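Local coordinates for protein iron transport multicopper oxidase FET3 (Saccharomyces cerevisiae, PDB 1ZPU) that oxidises ferrous to ferric iron with molecular oxygen, using four copper ions, for high-affinity iron uptake, and also has cuprous oxidase activity, at residues A[82-87]-A[501-506]. Residues are numbered along the deposited sequence; the frame is centred on the assembly and turned at random.
With NAG (2-acetamido-2-deoxy-beta-D-glucopyranose), chain J; NAG (2-acetamido-2-deoxy-beta-D-glucopyranose), chain B.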
loop_
_atom_site.group_PDB
_atom_site.type_symbol
_atom_site.label_atom_id
_atom_site.label_comp_id
_atom_site.label_asym_id
_atom_site.label_seq_id
_atom_site.Cartn_x
_atom_site.Cartn_y
_atom_site.Cartn_z
ATOM N N PRO A 82 12.301 2.026 14.582
ATOM C CA PRO A 82 13.034 1.935 13.312
ATOM C C PRO A 82 14.338 1.162 13.431
ATOM O O PRO A 82 14.962 1.177 14.503
ATOM C CB PRO A 82 13.360 3.401 12.995
ATOM C CG PRO A 82 12.427 4.204 13.810
ATOM C CD PRO A 82 12.253 3.419 15.062
ATOM N N ILE A 83 14.746 0.503 12.345
ATOM C CA ILE A 83 16.013 -0.218 12.329
ATOM C C ILE A 83 17.167 0.739 12.067
ATOM O O ILE A 83 17.291 1.294 10.978
ATOM C CB ILE A 83 16.058 -1.360 11.296
ATOM C CG1 ILE A 83 14.874 -2.298 11.464
ATOM C CG2 ILE A 83 17.357 -2.155 11.421
ATOM C CD1 ILE A 83 14.511 -3.019 10.188
ATOM N N ALA A 84 18.010 0.912 13.081
ATOM C CA ALA A 84 19.171 1.794 13.002
ATOM C C ALA A 84 20.288 1.184 12.155
ATOM O O ALA A 84 20.400 -0.039 12.076
ATOM C CB ALA A 84 19.687 2.100 14.400
ATOM N N PRO A 85 21.114 2.034 11.511
ATOM C CA PRO A 85 22.289 1.541 10.792
ATOM C C PRO A 85 23.124 0.576 11.629
ATOM O O PRO A 85 23.466 0.887 12.771
ATOM C CB PRO A 85 23.081 2.818 10.501
ATOM C CG PRO A 85 22.055 3.883 10.425
ATOM C CD PRO A 85 20.974 3.499 11.394
ATOM N N GLY A 86 23.430 -0.587 11.062
ATOM C CA GLY A 86 24.196 -1.627 11.740
ATOM C C GLY A 86 23.344 -2.714 12.374
ATOM O O GLY A 86 23.810 -3.842 12.560
ATOM N N SER A 87 22.097 -2.376 12.698
ATOM C CA SER A 87 21.201 -3.291 13.402
ATOM C C SER A 87 20.499 -4.296 12.484
ATOM O O SER A 87 20.380 -4.087 11.275
ATOM C CB SER A 87 20.192 -2.512 14.248
ATOM O OG SER A 87 20.843 -1.858 15.336
ATOM N N GLN A 501 16.808 -0.671 21.661
ATOM C CA GLN A 501 17.933 -0.151 22.455
ATOM C C GLN A 501 19.029 0.389 21.547
ATOM O O GLN A 501 19.620 1.429 21.835
ATOM C CB GLN A 501 18.540 -1.223 23.367
ATOM C CG GLN A 501 17.646 -1.710 24.470
ATOM C CD GLN A 501 17.986 -3.127 24.869
ATOM O OE1 GLN A 501 17.808 -4.061 24.082
ATOM N NE2 GLN A 501 18.489 -3.300 26.098
ATOM N N SER A 502 19.294 -0.335 20.463
ATOM C CA SER A 502 20.324 0.020 19.505
ATOM C C SER A 502 19.961 1.319 18.786
ATOM O O SER A 502 20.828 2.018 18.260
ATOM C CB SER A 502 20.457 -1.119 18.492
ATOM O OG SER A 502 21.750 -1.180 17.923
ATOM N N CYS A 503 18.665 1.619 18.779
ATOM C CA CYS A 503 18.094 2.795 18.121
ATOM C C CYS A 503 17.905 3.952 19.102
ATOM O O CYS A 503 17.551 5.066 18.697
ATOM C CB CYS A 503 16.737 2.415 17.548
ATOM S SG CYS A 503 15.999 3.625 16.452
ATOM N N SER A 504 18.143 3.668 20.386
ATOM C CA SER A 504 17.796 4.556 21.505
ATOM C C SER A 504 16.340 5.065 21.451
ATOM O O SER A 504 16.080 6.266 21.530
ATOM C CB SER A 504 18.794 5.715 21.618
ATOM O OG SER A 504 20.116 5.236 21.785
ATOM N N VAL A 505 15.406 4.128 21.298
ATOM C CA VAL A 505 13.960 4.382 21.339
ATOM C C VAL A 505 13.377 3.557 22.488
ATOM O O VAL A 505 13.629 2.345 22.589
ATOM C CB VAL A 505 13.262 3.967 20.007
ATOM C CG1 VAL A 505 11.738 4.029 20.133
ATOM C CG2 VAL A 505 13.736 4.837 18.852
ATOM N N ALA A 506 12.601 4.201 23.352
ATOM C CA ALA A 506 12.082 3.529 24.542
ATOM C C ALA A 506 10.972 2.522 24.231
ATOM O O ALA A 506 10.333 2.580 23.178
ATOM C CB ALA A 506 11.597 4.552 25.563
HETATM C C1 NAG J . 15.176 10.684 16.473
HETATM C C2 NAG J . 15.791 11.358 17.688
HETATM C C3 NAG J . 14.703 12.018 18.548
HETATM C C4 NAG J . 13.779 12.890 17.671
HETATM C C5 NAG J . 13.346 12.131 16.411
HETATM C C6 NAG J . 12.449 12.925 15.450
HETATM C C7 NAG J . 16.541 9.463 19.229
HETATM C C8 NAG J . 15.153 8.973 19.577
HETATM N N2 NAG J . 16.730 10.460 18.352
HETATM O O3 NAG J . 15.284 12.772 19.601
HETATM O O4 NAG J . 12.653 13.337 18.404
HETATM O O5 NAG J . 14.508 11.691 15.744
HETATM O O6 NAG J . 12.593 12.447 14.116
HETATM O O7 NAG J . 17.520 8.936 19.774
HETATM C C1 NAG B . 16.285 7.308 12.584
HETATM C C2 NAG B . 16.052 8.782 12.196
HETATM C C3 NAG B . 16.284 9.753 13.366
HETATM C C4 NAG B . 15.663 9.265 14.680
HETATM C C5 NAG B . 15.900 7.780 14.950
HETATM C C6 NAG B . 14.580 7.013 15.148
HETATM C C7 NAG B . 16.141 9.543 9.882
HETATM C C8 NAG B . 15.872 11.000 9.607
HETATM N N2 NAG B . 16.799 9.222 11.014
HETATM O O3 NAG B . 15.707 11.008 13.053
HETATM O O4 NAG B . 16.214 10.007 15.736
HETATM O O5 NAG B . 16.730 7.218 13.927
HETATM O O6 NAG B . 13.866 7.495 16.270
HETATM O O7 NAG B . 15.728 8.691 9.071
#
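A hydrogen bond joins Ser-502 and Ser-87 across 82-87 and 501-506: OG of Ser-502 donates to OG of Ser-87 over 2.8 Å. The two hydroxyl oxygens meet with that of Ser-502 lying anti to its own backbone N (chi1 -153°). An alanine in place of Ser-87 would probably leave the Ser-502 hydroxyl without this acceptor, and the loop and the end of the helix without this hydroxyl pairing.

Small apolar contacts come next. CB of Ala-84 packs against the backbone at the end of helix 494-502, 4.0 Å from O of Ser-502 and 4.1 Å from CA of Cys-503; the chains themselves come nearest here, with CA of Ala-84 5.3 Å from CA of Cys-503. The thiol arm of Cys-503 stands anti to its backbone N (chi1 -169°) and brings SG to the proline, 4.0 Å from CD of Pro-82. CG2 of Val-505 touches the same ring carbon, 4.3 Å from CD of Pro-82.

Sugar covers this edge. C6 of NAG chain B lies 3.8 Å from CG of Pro-82 and also meets SG of Cys-503, while the acetamido methyl C8 of NAG chain J is 3.5 Å from O of Ser-504.

Each backbone holds its own turn. A type II turn runs from Ala-84 to Ser-87, with Gly-86 at positive phi, and Ser-504, also at positive phi, closes a Schellman motif at the C-terminal end of the helix. Behind the first turn, Asn-50 binds the carbonyl of Ile-83 through its side chain.

The C-terminal helix is thus joined to the first plastocyanin-like domain just ahead of strand 88-94. The chemistry, a hydroxyl pair with a few carbon and sulfur contacts, implies a small interface, 220 Å² buried, beside the Cys-81–Cys-500 disulfide.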